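Local coordinates for rhodopsin (Rubrobacter xylanophilus, PDB 6KFQ), which binds retinal and uses light to pump protons across the membrane, as a thermophilic member of the microbial rhodopsin family, at residues A[34-38]-A[215-219]; A[86-90]-A[163-168]; A[156-160]-A[221-226]. All blocks are in the same frame, centred on the assembly; numbering follows the deposited sequence.

Contact 1. Residues A[34-38]-A[215-219]; sequences FFVIT and LLLSS
Residues 34-38 form one turn near the start of helix 32-53. Residues 215-217 are helical, near the C-terminal end of helix 194-218, and Ser219 is the N-cap residue of helix 220-228. The backbones come closest at Phe35 and Leu217, with CA atoms 6.5 Å apart. No hydrogen bond crosses the contact. Leu217 (chi1 m, chi2 t) is the central side chain. Its CD2 sits over the face of the Phe35 ring in a CH-pi contact, 3.8 Å from the centroid. Leu217 CD1 lies 3.7 Å from Phe35 CD1 and 3.9 Å from Thr38 CB. Leu216 takes the t, p rotamer, which places its CD2 3.5 Å from Thr38 OG1 and 4.2 Å from Phe34 CD1. Thr38 OG1 has its polar partner in Asp85 of helix 70-90. Phe20 and Leu23 of helix 2-23 touch Leu217. The contact is buried, and the side chain of Thr38 is about 11 Å from the bound retinal. It joins the second and seventh helices of the seven-helix bundle of microbial rhodopsins.

Contact 2. Residues A[86-90]-A[163-168]; sequences LCLLA and IFRTLA
Residues 86-90, at the end of helix 70-90, and 163-168, in helix 158-184, run nearly antiparallel. Their axes approach to 10.0 Å, and the signed crossing angle is -155°. The closest CA atoms are those of Leu89 and Phe164, 6.3 Å apart. Phe164 is a large bump. With chi1 t, its ring enters the hollow between Leu86, Leu89 and Ala90. Phe164 CE1 lies 3.8 Å from Leu86 O and 3.9 Å from Ala90 CB, while Phe164 CD1 is 4.3 Å from Leu89 CB. Leu86 O and Leu89 CB meet the ring at its edge. In return, Leu89 (m, t) reaches between Ile163, Phe164 and Leu167. Leu89 CD1 is 3.7 Å from Leu167 CD1. Leu86 CD2 rests 3.8 Å from Leu167 CB. The side-chain contacts are apolar, and no hydrogen bond crosses. Around them, Leu149 and Phe150 of helix 124-153 meet Phe164, Phe150 edge-to-face. Phe212, Leu215 and Leu216 of helix 194-218 touch the leucines, and Phe34 of helix 32-53 touches Leu89.

Contact 3. Residues A[156-160]-A[221-226]; sequences RTPAV and QALSDI
Arg156 and Thr157 are extended and lead into helix 158-184. Residues 221-226 are helical, within helix 220-228. The CA atoms of Val160 and Ala222 are only 4.6 Å apart, and those of Thr157 and Asp225 7.0 Å. Arg156 turns its guanidinium face to Ile226, with NH2 of Arg156 3.6 Å from CG1 of Ile226. Its NE is hydrogen-bonded to Leu89 O of helix 70-90. Thr157 (chi1 p) is the N-cap residue. Its OG1 donates to OD2 of Asp225 at 2.6 Å and accepts a weak capping bond from Val160 N at 3.5 Å. Ala159 fits between two side chains: its CB is 3.4 Å from CD of Gln221 and 3.7 Å from OD2 of Asp225. Ala159 O lies 3.6 Å from Ala222 CB; the small Ala222 is consistent with the close backbone approach. Val160 (chi1 t) packs CG2 at 3.4 Å from Ala222 O, 3.9 Å from Asp225 CB and 3.6 Å from Ile226 CG1. One hydrogen bond, Thr157 to Asp225, stands beside mostly van der Waals packing around Val160, Ala222 and Ile226. Thr157 OG1 is only a weak cap for its own helix, so its bond to Asp225 is the hydrogen bond joining the two segments.

Following the chain, contact 1 opens first, at 34-38 on helix 32-53, and closes at 215-219, a loop holding most of the bundle. Contact 2 lies wholly within that loop, joining helix 70-90 to helix 158-184. Contact 3 starts at 156-160, between the two segments of contact 2, and ends at 221-226, beyond contact 1. It therefore crosses both. Contacts 2 and 3 share helix 158-184, and the Arg156 side chain reaches the end of helix 70-90. Leu223 packs on Phe34 and Phe35, bringing contact 3 against contact 1. Leu88 touches Phe34 and Ile37, joining contacts 1 and 2. Together they tie four helices and the short C-terminal helix at one end of the bundle.

Contact 1. Residues A[34-38]-A[215-219]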
ATOM      1  N   PHE A  34       0.429   8.664 -13.796  1.00 44.97           N
ATOM      2  CA  PHE A  34       0.624   7.331 -13.227  1.00 41.41           C
ATOM      3  C   PHE A  34       2.052   7.160 -12.729  1.00 44.91           C
ATOM      4  O   PHE A  34       2.287   6.664 -11.619  1.00 38.65           O
ATOM      5  CB  PHE A  34       0.302   6.256 -14.266  1.00 52.73           C
ATOM      6  CG  PHE A  34      -1.164   5.989 -14.439  1.00 49.78           C
ATOM      7  CD1 PHE A  34      -1.897   5.399 -13.426  1.00 46.75           C
ATOM      8  CD2 PHE A  34      -1.804   6.305 -15.629  1.00 50.92           C
ATOM      9  CE1 PHE A  34      -3.254   5.141 -13.588  1.00 45.58           C
ATOM     10  CE2 PHE A  34      -3.160   6.049 -15.799  1.00 52.66           C
ATOM     11  CZ  PHE A  34      -3.884   5.467 -14.775  1.00 48.26           C
ATOM     12  N   PHE A  35       3.025   7.559 -13.548  1.00 41.85           N
ATOM     13  CA  PHE A  35       4.425   7.422 -13.166  1.00 41.27           C
ATOM     14  C   PHE A  35       4.748   8.280 -11.950  1.00 42.69           C
ATOM     15  O   PHE A  35       5.527   7.870 -11.079  1.00 39.47           O
ATOM     16  CB  PHE A  35       5.323   7.789 -14.358  1.00 48.45           C
ATOM     17  CG  PHE A  35       5.182   6.848 -15.522  1.00 46.70           C
ATOM     18  CD1 PHE A  35       6.125   5.864 -15.749  1.00 43.82           C
ATOM     19  CD2 PHE A  35       4.075   6.916 -16.359  1.00 48.25           C
ATOM     20  CE1 PHE A  35       5.985   4.981 -16.799  1.00 48.65           C
ATOM     21  CE2 PHE A  35       3.924   6.033 -17.408  1.00 48.25           C
ATOM     22  CZ  PHE A  35       4.880   5.068 -17.634  1.00 49.05           C
ATOM     23  N   VAL A  36       4.140   9.462 -11.861  1.00 46.04           N
ATOM     24  CA  VAL A  36       4.380  10.347 -10.725  1.00 47.76           C
ATOM     25  C   VAL A  36       3.792   9.752  -9.449  1.00 47.20           C
ATOM     26  O   VAL A  36       4.454   9.708  -8.406  1.00 43.55           O
ATOM     27  CB  VAL A  36       3.810  11.747 -11.013  1.00 51.62           C
ATOM     28  CG1 VAL A  36       3.960  12.644  -9.800  1.00 53.64           C
ATOM     29  CG2 VAL A  36       4.500  12.356 -12.220  1.00 51.48           C
ATOM     30  N   ILE A  37       2.541   9.285  -9.514  1.00 44.77           N
ATOM     31  CA  ILE A  37       1.899   8.691  -8.341  1.00 37.94           C
ATOM     32  C   ILE A  37       2.674   7.475  -7.864  1.00 36.81           C
ATOM     33  O   ILE A  37       2.873   7.279  -6.658  1.00 37.07           O
ATOM     34  CB  ILE A  37       0.440   8.314  -8.660  1.00 38.01           C
ATOM     35  CG1 ILE A  37      -0.392   9.558  -8.985  1.00 40.06           C
ATOM     36  CG2 ILE A  37      -0.167   7.527  -7.509  1.00 38.50           C
ATOM     37  CD1 ILE A  37      -1.841   9.233  -9.397  1.00 40.42           C
ATOM     38  N   THR A  38       3.109   6.631  -8.801  1.00 36.91           N
ATOM     39  CA  THR A  38       3.738   5.368  -8.426  1.00 36.84           C
ATOM     40  C   THR A  38       5.155   5.577  -7.899  1.00 36.68           C
ATOM     41  O   THR A  38       5.601   4.843  -7.006  1.00 33.48           O
ATOM     42  CB  THR A  38       3.720   4.422  -9.628  1.00 37.11           C
ATOM     43  OG1 THR A  38       2.362   4.250 -10.059  1.00 38.11           O
ATOM     44  CG2 THR A  38       4.290   3.075  -9.255  1.00 38.32           C
ATOM     45  N   LEU A 215       4.736  -3.616 -12.631  1.00 33.19           N
ATOM     46  CA  LEU A 215       3.677  -4.142 -13.485  1.00 38.65           C
ATOM     47  C   LEU A 215       2.840  -3.023 -14.089  1.00 36.90           C
ATOM     48  O   LEU A 215       2.511  -3.061 -15.280  1.00 38.12           O
ATOM     49  CB  LEU A 215       2.797  -5.101 -12.686  1.00 35.33           C
ATOM     50  CG  LEU A 215       3.484  -6.390 -12.246  1.00 36.83           C
ATOM     51  CD1 LEU A 215       2.585  -7.190 -11.316  1.00 37.10           C
ATOM     52  CD2 LEU A 215       3.907  -7.217 -13.460  1.00 40.01           C
ATOM     53  N   LEU A 216       2.497  -2.012 -13.288  1.00 33.64           N
ATOM     54  CA  LEU A 216       1.690  -0.900 -13.788  1.00 34.75           C
ATOM     55  C   LEU A 216       2.437  -0.116 -14.863  1.00 40.71           C
ATOM     56  O   LEU A 216       1.949   0.057 -15.990  1.00 41.44           O
ATOM     57  CB  LEU A 216       1.301   0.022 -12.627  1.00 32.97           C
ATOM     58  CG  LEU A 216       0.548   1.284 -13.063  1.00 39.54           C
ATOM     59  CD1 LEU A 216      -0.729   0.913 -13.792  1.00 39.56           C
ATOM     60  CD2 LEU A 216       0.249   2.179 -11.865  1.00 40.67           C
ATOM     61  N   LEU A 217       3.628   0.374 -14.525  1.00 39.64           N
ATOM     62  CA  LEU A 217       4.330   1.310 -15.398  1.00 41.67           C
ATOM     63  C   LEU A 217       4.959   0.636 -16.609  1.00 43.43           C
ATOM     64  O   LEU A 217       5.322   1.332 -17.561  1.00 44.67           O
ATOM     65  CB  LEU A 217       5.395   2.066 -14.602  1.00 41.60           C
ATOM     66  CG  LEU A 217       4.817   2.844 -13.418  1.00 41.87           C
ATOM     67  CD1 LEU A 217       5.871   3.733 -12.773  1.00 42.22           C
ATOM     68  CD2 LEU A 217       3.610   3.663 -13.852  1.00 43.28           C
ATOM     69  N   SER A 218       5.085  -0.690 -16.607  1.00 48.44           N
ATOM     70  CA  SER A 218       5.530  -1.408 -17.795  1.00 54.10           C
ATOM     71  C   SER A 218       4.391  -1.726 -18.762  1.00 51.98           C
ATOM     72  O   SER A 218       4.660  -2.162 -19.889  1.00 51.16           O
ATOM     73  CB  SER A 218       6.233  -2.706 -17.394  1.00 53.97           C
ATOM     74  OG  SER A 218       7.322  -2.441 -16.528  1.00 57.41           O
ATOM     75  N   SER A 219       3.134  -1.528 -18.350  1.00 49.37           N
ATOM     76  CA  SER A 219       1.970  -1.805 -19.198  1.00 48.88           C
ATOM     77  C   SER A 219       1.704  -0.606 -20.109  1.00 50.40           C
ATOM     78  O   SER A 219       0.691   0.094 -20.007  1.00 47.22           O
ATOM     79  CB  SER A 219       0.745  -2.124 -18.351  1.00 48.02           C
ATOM     80  OG  SER A 219       0.947  -3.258 -17.534  1.00 49.54           O
TER

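Contact 2. Residues A[86-90]-A[163-168]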
ATOM      1  N   LEU A  86      -5.365   2.339  -8.797  1.00 22.74           N
ATOM      2  CA  LEU A  86      -6.346   1.372  -9.265  1.00 23.15           C
ATOM      3  C   LEU A  86      -7.600   2.070  -9.770  1.00 23.71           C
ATOM      4  O   LEU A  86      -8.180   1.655 -10.778  1.00 24.42           O
ATOM      5  CB  LEU A  86      -6.696   0.381  -8.150  1.00 19.98           C
ATOM      6  CG  LEU A  86      -5.627  -0.613  -7.706  1.00 22.93           C
ATOM      7  CD1 LEU A  86      -6.125  -1.462  -6.529  1.00 22.42           C
ATOM      8  CD2 LEU A  86      -5.173  -1.496  -8.858  1.00 27.11           C
ATOM      9  N   CYS A  87      -8.027   3.138  -9.086  1.00 25.34           N
ATOM     10  CA  CYS A  87      -9.188   3.899  -9.545  1.00 25.48           C
ATOM     11  C   CYS A  87      -8.946   4.515 -10.921  1.00 26.97           C
ATOM     12  O   CYS A  87      -9.837   4.507 -11.778  1.00 27.98           O
ATOM     13  CB  CYS A  87      -9.534   4.994  -8.538  1.00 24.79           C
ATOM     14  SG  CYS A  87     -10.239   4.398  -6.978  1.00 28.16           S
ATOM     15  N   LEU A  88      -7.759   5.087 -11.138  1.00 29.41           N
ATOM     16  CA  LEU A  88      -7.484   5.751 -12.409  1.00 32.52           C
ATOM     17  C   LEU A  88      -7.373   4.753 -13.558  1.00 31.93           C
ATOM     18  O   LEU A  88      -7.690   5.095 -14.701  1.00 34.36           O
ATOM     19  CB  LEU A  88      -6.213   6.590 -12.289  1.00 35.66           C
ATOM     20  CG  LEU A  88      -6.277   7.663 -11.203  1.00 37.27           C
ATOM     21  CD1 LEU A  88      -4.932   8.360 -11.052  1.00 39.07           C
ATOM     22  CD2 LEU A  88      -7.369   8.670 -11.517  1.00 43.17           C
ATOM     23  N   LEU A  89      -6.923   3.526 -13.283  1.00 32.17           N
ATOM     24  CA  LEU A  89      -6.990   2.467 -14.289  1.00 30.78           C
ATOM     25  C   LEU A  89      -8.432   2.125 -14.643  1.00 34.06           C
ATOM     26  O   LEU A  89      -8.790   2.059 -15.824  1.00 38.86           O
ATOM     27  CB  LEU A  89      -6.282   1.210 -13.795  1.00 29.33           C
ATOM     28  CG  LEU A  89      -4.758   1.182 -13.758  1.00 34.50           C
ATOM     29  CD1 LEU A  89      -4.310  -0.178 -13.237  1.00 31.92           C
ATOM     30  CD2 LEU A  89      -4.161   1.457 -15.138  1.00 37.51           C
ATOM     31  N   ALA A  90      -9.273   1.895 -13.623  1.00 26.81           N
ATOM     32  CA  ALA A  90     -10.599   1.305 -13.819  1.00 29.09           C
ATOM     33  C   ALA A  90     -11.634   2.312 -14.313  1.00 27.60           C
ATOM     34  O   ALA A  90     -12.512   1.955 -15.107  1.00 30.97           O
ATOM     35  CB  ALA A  90     -11.095   0.673 -12.510  1.00 22.85           C
ATOM     36  N   ILE A 163      -4.438  -5.311 -17.074  1.00 33.97           N
ATOM     37  CA  ILE A 163      -3.504  -4.864 -16.049  1.00 31.80           C
ATOM     38  C   ILE A 163      -4.248  -4.535 -14.764  1.00 34.28           C
ATOM     39  O   ILE A 163      -3.760  -4.801 -13.659  1.00 30.54           O
ATOM     40  CB  ILE A 163      -2.656  -3.672 -16.536  1.00 36.29           C
ATOM     41  CG1 ILE A 163      -1.619  -3.304 -15.459  1.00 34.90           C
ATOM     42  CG2 ILE A 163      -3.531  -2.471 -16.832  1.00 35.49           C
ATOM     43  CD1 ILE A 163      -0.702  -4.461 -15.060  1.00 34.38           C
ATOM     44  N   PHE A 164      -5.449  -3.966 -14.880  1.00 35.26           N
ATOM     45  CA  PHE A 164      -6.229  -3.749 -13.672  1.00 29.69           C
ATOM     46  C   PHE A 164      -6.432  -5.056 -12.917  1.00 28.62           C
ATOM     47  O   PHE A 164      -6.203  -5.134 -11.706  1.00 29.54           O
ATOM     48  CB  PHE A 164      -7.593  -3.136 -13.974  1.00 29.41           C
ATOM     49  CG  PHE A 164      -8.458  -3.104 -12.745  1.00 29.75           C
ATOM     50  CD1 PHE A 164      -8.300  -2.093 -11.812  1.00 30.00           C
ATOM     51  CD2 PHE A 164      -9.335  -4.142 -12.463  1.00 29.98           C
ATOM     52  CE1 PHE A 164      -9.052  -2.080 -10.634  1.00 27.72           C
ATOM     53  CE2 PHE A 164     -10.083  -4.136 -11.292  1.00 31.80           C
ATOM     54  CZ  PHE A 164      -9.933  -3.104 -10.377  1.00 29.93           C
ATOM     55  N   ARG A 165      -6.894  -6.088 -13.621  1.00 30.19           N
ATOM     56  CA  ARG A 165      -7.180  -7.354 -12.957  1.00 34.25           C
ATOM     57  C   ARG A 165      -5.928  -7.925 -12.310  1.00 33.87           C
ATOM     58  O   ARG A 165      -5.982  -8.439 -11.186  1.00 32.78           O
ATOM     59  CB  ARG A 165      -7.783  -8.332 -13.962  1.00 36.87           C
ATOM     60  CG  ARG A 165      -9.220  -7.979 -14.315  1.00 44.51           C
ATOM     61  CD  ARG A 165      -9.667  -8.630 -15.609  1.00 53.30           C
ATOM     62  NE  ARG A 165     -10.966  -8.115 -16.033  1.00 60.39           N
ATOM     63  CZ  ARG A 165     -11.434  -8.197 -17.273  1.00 66.47           C
ATOM     64  NH1 ARG A 165     -10.703  -8.769 -18.220  1.00 68.92           N
ATOM     65  NH2 ARG A 165     -12.628  -7.699 -17.568  1.00 69.84           N
ATOM     66  N   THR A 166      -4.789  -7.820 -12.994  1.00 34.58           N
ATOM     67  CA  THR A 166      -3.537  -8.303 -12.426  1.00 31.62           C
ATOM     68  C   THR A 166      -3.175  -7.539 -11.159  1.00 27.99           C
ATOM     69  O   THR A 166      -2.845  -8.143 -10.133  1.00 26.48           O
ATOM     70  CB  THR A 166      -2.419  -8.195 -13.461  1.00 32.58           C
ATOM     71  OG1 THR A 166      -2.709  -9.079 -14.544  1.00 34.36           O
ATOM     72  CG2 THR A 166      -1.082  -8.570 -12.834  1.00 33.07           C
ATOM     73  N   LEU A 167      -3.223  -6.204 -11.213  1.00 25.59           N
ATOM     74  CA  LEU A 167      -2.848  -5.415 -10.044  1.00 26.59           C
ATOM     75  C   LEU A 167      -3.857  -5.578  -8.916  1.00 25.53           C
ATOM     76  O   LEU A 167      -3.487  -5.559  -7.734  1.00 23.97           O
ATOM     77  CB  LEU A 167      -2.717  -3.947 -10.429  1.00 30.52           C
ATOM     78  CG  LEU A 167      -1.575  -3.621 -11.397  1.00 32.18           C
ATOM     79  CD1 LEU A 167      -1.563  -2.133 -11.669  1.00 32.80           C
ATOM     80  CD2 LEU A 167      -0.239  -4.091 -10.847  1.00 29.33           C
ATOM     81  N   ALA A 168      -5.138  -5.705  -9.254  1.00 28.18           N
ATOM     82  CA  ALA A 168      -6.154  -5.804  -8.211  1.00 27.06           C
ATOM     83  C   ALA A 168      -6.050  -7.129  -7.466  1.00 25.21           C
ATOM     84  O   ALA A 168      -6.189  -7.166  -6.241  1.00 25.49           O
ATOM     85  CB  ALA A 168      -7.552  -5.618  -8.811  1.00 27.00           C
TER

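Contact 3. Residues A[156-160]-A[221-226]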
ATOM      1  N   ARG A 156     -13.286  -0.883 -19.875  1.00 45.16           N
ATOM      2  CA  ARG A 156     -12.107  -0.268 -20.455  1.00 43.55           C
ATOM      3  C   ARG A 156     -11.573  -1.157 -21.570  1.00 44.50           C
ATOM      4  O   ARG A 156     -12.122  -2.222 -21.861  1.00 44.71           O
ATOM      5  CB  ARG A 156     -11.068  -0.028 -19.368  1.00 43.39           C
ATOM      6  CG  ARG A 156     -11.599   0.828 -18.232  1.00 46.28           C
ATOM      7  CD  ARG A 156     -11.526   2.294 -18.586  1.00 50.25           C
ATOM      8  NE  ARG A 156     -10.522   2.971 -17.775  1.00 51.80           N
ATOM      9  CZ  ARG A 156      -9.857   4.057 -18.151  1.00 49.39           C
ATOM     10  NH1 ARG A 156     -10.075   4.599 -19.350  1.00 52.61           N
ATOM     11  NH2 ARG A 156      -8.969   4.598 -17.327  1.00 39.34           N
ATOM     12  N   THR A 157     -10.487  -0.720 -22.209  1.00 46.85           N
ATOM     13  CA  THR A 157      -9.913  -1.503 -23.295  1.00 48.98           C
ATOM     14  C   THR A 157      -9.378  -2.822 -22.743  1.00 45.65           C
ATOM     15  O   THR A 157      -9.098  -2.932 -21.548  1.00 39.73           O
ATOM     16  CB  THR A 157      -8.791  -0.734 -23.985  1.00 50.23           C
ATOM     17  OG1 THR A 157      -7.748  -0.467 -23.041  1.00 46.82           O
ATOM     18  CG2 THR A 157      -9.310   0.573 -24.559  1.00 53.47           C
ATOM     19  N   PRO A 158      -9.245  -3.848 -23.594  1.00 49.13           N
ATOM     20  CA  PRO A 158      -8.736  -5.140 -23.104  1.00 46.70           C
ATOM     21  C   PRO A 158      -7.415  -5.043 -22.353  1.00 43.78           C
ATOM     22  O   PRO A 158      -7.233  -5.745 -21.351  1.00 42.89           O
ATOM     23  CB  PRO A 158      -8.607  -5.958 -24.397  1.00 50.33           C
ATOM     24  CG  PRO A 158      -9.667  -5.408 -25.274  1.00 53.81           C
ATOM     25  CD  PRO A 158      -9.685  -3.933 -24.997  1.00 52.90           C
ATOM     26  N   ALA A 159      -6.500  -4.171 -22.785  1.00 42.27           N
ATOM     27  CA  ALA A 159      -5.213  -4.071 -22.097  1.00 42.34           C
ATOM     28  C   ALA A 159      -5.362  -3.425 -20.729  1.00 37.46           C
ATOM     29  O   ALA A 159      -4.692  -3.827 -19.771  1.00 33.61           O
ATOM     30  CB  ALA A 159      -4.216  -3.276 -22.934  1.00 42.98           C
ATOM     31  N   VAL A 160      -6.199  -2.394 -20.632  1.00 35.54           N
ATOM     32  CA  VAL A 160      -6.459  -1.770 -19.337  1.00 34.12           C
ATOM     33  C   VAL A 160      -7.138  -2.759 -18.397  1.00 32.84           C
ATOM     34  O   VAL A 160      -6.757  -2.897 -17.229  1.00 31.66           O
ATOM     35  CB  VAL A 160      -7.302  -0.495 -19.522  1.00 37.62           C
ATOM     36  CG1 VAL A 160      -7.756   0.042 -18.173  1.00 36.59           C
ATOM     37  CG2 VAL A 160      -6.485   0.549 -20.285  1.00 40.64           C
ATOM     38  N   GLN A 221       0.953  -0.337 -23.287  1.00 56.55           N
ATOM     39  CA  GLN A 221      -0.237  -0.376 -24.133  1.00 58.34           C
ATOM     40  C   GLN A 221      -1.457   0.104 -23.368  1.00 55.98           C
ATOM     41  O   GLN A 221      -2.238   0.924 -23.866  1.00 55.55           O
ATOM     42  CB  GLN A 221      -0.470  -1.790 -24.657  1.00 64.49           C
ATOM     43  CG  GLN A 221      -1.802  -1.962 -25.373  1.00 71.81           C
ATOM     44  CD  GLN A 221      -2.154  -3.417 -25.597  1.00 76.44           C
ATOM     45  OE1 GLN A 221      -1.454  -4.314 -25.124  1.00 78.09           O
ATOM     46  NE2 GLN A 221      -3.247  -3.660 -26.313  1.00 78.10           N
ATOM     47  N   ALA A 222      -1.639  -0.405 -22.149  1.00 46.36           N
ATOM     48  CA  ALA A 222      -2.758   0.021 -21.315  1.00 46.99           C
ATOM     49  C   ALA A 222      -2.681   1.514 -21.022  1.00 43.97           C
ATOM     50  O   ALA A 222      -3.672   2.239 -21.157  1.00 45.74           O
ATOM     51  CB  ALA A 222      -2.765  -0.787 -20.021  1.00 42.67           C
ATOM     52  N   LEU A 223      -1.501   1.989 -20.623  1.00 46.98           N
ATOM     53  CA  LEU A 223      -1.318   3.411 -20.357  1.00 46.53           C
ATOM     54  C   LEU A 223      -1.678   4.243 -21.584  1.00 48.58           C
ATOM     55  O   LEU A 223      -2.495   5.167 -21.504  1.00 54.41           O
ATOM     56  CB  LEU A 223       0.123   3.675 -19.911  1.00 48.71           C
ATOM     57  CG  LEU A 223       0.460   2.964 -18.592  1.00 49.56           C
ATOM     58  CD1 LEU A 223       1.864   3.293 -18.125  1.00 52.65           C
ATOM     59  CD2 LEU A 223      -0.568   3.299 -17.520  1.00 49.05           C
ATOM     60  N   SER A 224      -1.124   3.886 -22.743  1.00 48.51           N
ATOM     61  CA  SER A 224      -1.413   4.647 -23.954  1.00 56.93           C
ATOM     62  C   SER A 224      -2.895   4.592 -24.297  1.00 55.58           C
ATOM     63  O   SER A 224      -3.458   5.577 -24.784  1.00 57.45           O
ATOM     64  CB  SER A 224      -0.567   4.136 -25.122  1.00 65.61           C
ATOM     65  OG  SER A 224      -0.915   2.809 -25.470  1.00 70.93           O
ATOM     66  N   ASP A 225      -3.546   3.449 -24.043  1.00 56.32           N
ATOM     67  CA  ASP A 225      -4.996   3.360 -24.197  1.00 54.63           C
ATOM     68  C   ASP A 225      -5.694   4.442 -23.383  1.00 54.84           C
ATOM     69  O   ASP A 225      -6.597   5.129 -23.874  1.00 55.97           O
ATOM     70  CB  ASP A 225      -5.490   1.974 -23.769  1.00 52.89           C
ATOM     71  CG  ASP A 225      -5.324   0.923 -24.851  1.00 55.76           C
ATOM     72  OD1 ASP A 225      -4.928   1.277 -25.980  1.00 57.26           O
ATOM     73  OD2 ASP A 225      -5.602  -0.263 -24.569  1.00 54.56           O
ATOM     74  N   ILE A 226      -5.276   4.604 -22.126  1.00 53.81           N
ATOM     75  CA  ILE A 226      -5.881   5.604 -21.250  1.00 53.90           C
ATOM     76  C   ILE A 226      -5.468   7.007 -21.672  1.00 54.60           C
ATOM     77  O   ILE A 226      -6.290   7.931 -21.692  1.00 50.40           O
ATOM     78  CB  ILE A 226      -5.502   5.316 -19.784  1.00 53.59           C
ATOM     79  CG1 ILE A 226      -6.094   3.979 -19.343  1.00 51.30           C
ATOM     80  CG2 ILE A 226      -5.977   6.438 -18.861  1.00 54.43           C
ATOM     81  CD1 ILE A 226      -5.624   3.525 -17.982  1.00 47.21           C
TER